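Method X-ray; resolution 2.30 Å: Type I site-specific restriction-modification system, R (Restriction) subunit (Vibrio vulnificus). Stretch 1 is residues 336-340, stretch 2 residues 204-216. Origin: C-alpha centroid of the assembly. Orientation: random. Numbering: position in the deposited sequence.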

# COMPACT_ATOMS: atom_id res chain seq x y z
N GLY A 336 6.34 4.77 -12.47
CA GLY A 336 6.87 3.66 -11.71
C GLY A 336 6.26 3.57 -10.32
O GLY A 336 6.02 4.58 -9.64
N MSE A 337 5.97 2.35 -9.89
CA MSE A 337 5.42 2.14 -8.57
C MSE A 337 6.39 1.24 -7.83
O MSE A 337 6.97 0.32 -8.43
CB MSE A 337 4.04 1.49 -8.67
CG MSE A 337 3.09 2.19 -9.65
SE MSE A 337 1.23 1.76 -9.40
CE MSE A 337 1.20 -0.06 -10.10
N THR A 338 6.59 1.50 -6.55
CA THR A 338 7.50 0.72 -5.73
C THR A 338 6.86 0.55 -4.37
O THR A 338 6.02 1.35 -3.99
CB THR A 338 8.89 1.41 -5.61
OG1 THR A 338 9.82 0.52 -4.99
CG2 THR A 338 8.79 2.70 -4.79
N ALA A 339 7.24 -0.49 -3.64
CA ALA A 339 6.65 -0.73 -2.33
C ALA A 339 7.56 -0.34 -1.16
O ALA A 339 7.15 -0.39 -0.01
CB ALA A 339 6.24 -2.20 -2.22
N THR A 340 8.78 0.05 -1.46
CA THR A 340 9.72 0.44 -0.42
C THR A 340 10.19 1.87 -0.67
O THR A 340 10.35 2.28 -1.81
CB THR A 340 10.91 -0.55 -0.38
OG1 THR A 340 11.70 -0.39 -1.56
CG2 THR A 340 10.40 -1.99 -0.36
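Stretch 2 204-216: TMATGTGKTVVAF

Stretch 2 leaves a strand, rounds a glycine-rich loop and enters a helix, and both ends of this path rest on stretch 1. Its strand, Thr-204 and Met-205, runs parallel to strand 336-338, with Thr-338 paired to Thr-204 (Thr-338 CA to Thr-204 CA, 4.9 Å). Met-205 N donates a nearly straight hydrogen bond to Thr-338 O (3.0 Å, 163°), and the same oxygen receives a CA-H...O contact from Thr-204 CA at 3.3 Å. Ala-339 CA returns a similar contact to Met-205 O at 3.1 Å.

The two threonines, beta-branched and so at ease in strands, share one face of the sheet. With Thr-338 at t and Thr-204 at m, Thr-338 CG2 lies 3.4 Å from Thr-204 OG1; both hydroxyls are hydrogen-bonded elsewhere in the structure.

A type II turn from Ala-206 to Thr-209 then reverses the chain. Gly-208 (phi 89°) and Gly-210 (phi 107°) adopt angles at which a CB would jam against the preceding carbonyl oxygen. The p rotamer of Thr-209 brings its OG1 to Ala-206 O in a very short 2.5 Å hydrogen bond, reinforcing the turn. Water 1 links Thr-207 N (3.0 Å) to Ala-339 O (2.5 Å).

After Gly-210, the N-cap, helix 211-216 runs almost antiparallel to strand 336-338 (169°), the axes 10.5 Å apart. The selenomethionine Met-337 spans this gap: its CA-CB bond points sideways, but the m, t, m chain brings CE to 3.4 Å from Lys-211 O and 3.7 Å from Ala-215 CB, whose small methyl leaves room for it. The CA-CB bond of Lys-211 points toward stretch 1, and its long aliphatic chain, m and t before two off-well angles, places CE 3.6 Å from Ala-339 CB. Lys-211 NZ lies hardly farther from Ala-339 CB, at 3.7 Å.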

# COMPACT_ATOMS: atom_id res chain seq x y z
N THR A 204 5.13 5.51 -4.26
CA THR A 204 5.51 4.52 -3.27
C THR A 204 4.30 4.16 -2.43
O THR A 204 3.67 5.02 -1.81
CB THR A 204 6.62 5.04 -2.33
OG1 THR A 204 7.72 5.52 -3.12
CG2 THR A 204 7.11 3.92 -1.42
N MSE A 205 3.96 2.88 -2.43
CA MSE A 205 2.82 2.39 -1.67
C MSE A 205 3.20 1.08 -0.99
O MSE A 205 3.75 0.18 -1.63
CB MSE A 205 1.62 2.16 -2.59
CG MSE A 205 0.92 3.41 -3.12
SE MSE A 205 -0.54 2.97 -4.35
CE MSE A 205 -1.95 2.74 -3.07
N ALA A 206 2.93 0.97 0.30
CA ALA A 206 3.23 -0.24 1.04
C ALA A 206 2.48 -1.41 0.40
O ALA A 206 1.37 -1.25 -0.10
CB ALA A 206 2.81 -0.08 2.49
N THR A 207 3.12 -2.58 0.38
CA THR A 207 2.50 -3.75 -0.22
C THR A 207 1.14 -4.06 0.41
O THR A 207 0.97 -4.02 1.63
CB THR A 207 3.43 -4.97 -0.10
OG1 THR A 207 2.71 -6.16 -0.40
CG2 THR A 207 4.00 -5.08 1.28
N GLY A 208 0.16 -4.36 -0.44
CA GLY A 208 -1.16 -4.68 0.05
C GLY A 208 -2.06 -3.47 0.22
O GLY A 208 -3.06 -3.54 0.92
N THR A 209 -1.72 -2.37 -0.42
CA THR A 209 -2.55 -1.18 -0.30
C THR A 209 -3.33 -0.80 -1.56
O THR A 209 -4.09 0.16 -1.55
CB THR A 209 -1.71 0.04 0.18
OG1 THR A 209 -0.55 0.22 -0.65
CG2 THR A 209 -1.25 -0.18 1.60
N GLY A 210 -3.15 -1.55 -2.65
CA GLY A 210 -3.89 -1.28 -3.87
C GLY A 210 -3.18 -0.66 -5.05
O GLY A 210 -3.78 0.12 -5.80
N LYS A 211 -1.92 -1.02 -5.26
CA LYS A 211 -1.17 -0.47 -6.37
C LYS A 211 -1.87 -0.76 -7.70
O LYS A 211 -1.84 0.07 -8.60
CB LYS A 211 0.27 -1.04 -6.35
CG LYS A 211 1.00 -0.81 -5.02
CD LYS A 211 2.44 -1.31 -5.06
CE LYS A 211 2.93 -1.84 -3.71
NZ LYS A 211 3.05 -3.34 -3.74
N THR A 212 -2.52 -1.91 -7.80
CA THR A 212 -3.22 -2.28 -9.03
C THR A 212 -4.49 -1.46 -9.24
O THR A 212 -4.85 -1.17 -10.39
CB THR A 212 -3.58 -3.77 -9.05
OG1 THR A 212 -2.38 -4.56 -9.11
CG2 THR A 212 -4.45 -4.10 -10.26
N VAL A 213 -5.17 -1.09 -8.16
CA VAL A 213 -6.38 -0.27 -8.26
C VAL A 213 -5.99 1.08 -8.86
O VAL A 213 -6.69 1.63 -9.73
CB VAL A 213 -7.03 -0.05 -6.86
CG1 VAL A 213 -8.12 1.02 -6.94
CG2 VAL A 213 -7.63 -1.34 -6.36
N VAL A 214 -4.86 1.60 -8.40
CA VAL A 214 -4.32 2.86 -8.89
C VAL A 214 -3.88 2.72 -10.35
O VAL A 214 -4.24 3.53 -11.19
CB VAL A 214 -3.09 3.29 -8.06
CG1 VAL A 214 -2.40 4.47 -8.71
CG2 VAL A 214 -3.53 3.65 -6.65
N ALA A 215 -3.12 1.67 -10.65
CA ALA A 215 -2.65 1.42 -12.01
C ALA A 215 -3.82 1.40 -12.99
O ALA A 215 -3.74 2.02 -14.05
CB ALA A 215 -1.90 0.10 -12.07
N PHE A 216 -4.89 0.71 -12.61
CA PHE A 216 -6.10 0.61 -13.43
C PHE A 216 -6.84 1.93 -13.64
O PHE A 216 -7.18 2.27 -14.76
CB PHE A 216 -7.06 -0.42 -12.83
CG PHE A 216 -8.44 -0.41 -13.45
CD1 PHE A 216 -8.64 -0.92 -14.73
CD2 PHE A 216 -9.53 0.12 -12.75
CE1 PHE A 216 -9.91 -0.90 -15.30
CE2 PHE A 216 -10.81 0.13 -13.31
CZ PHE A 216 -10.99 -0.37 -14.59
O HOH W 1 5.99 -2.18 1.25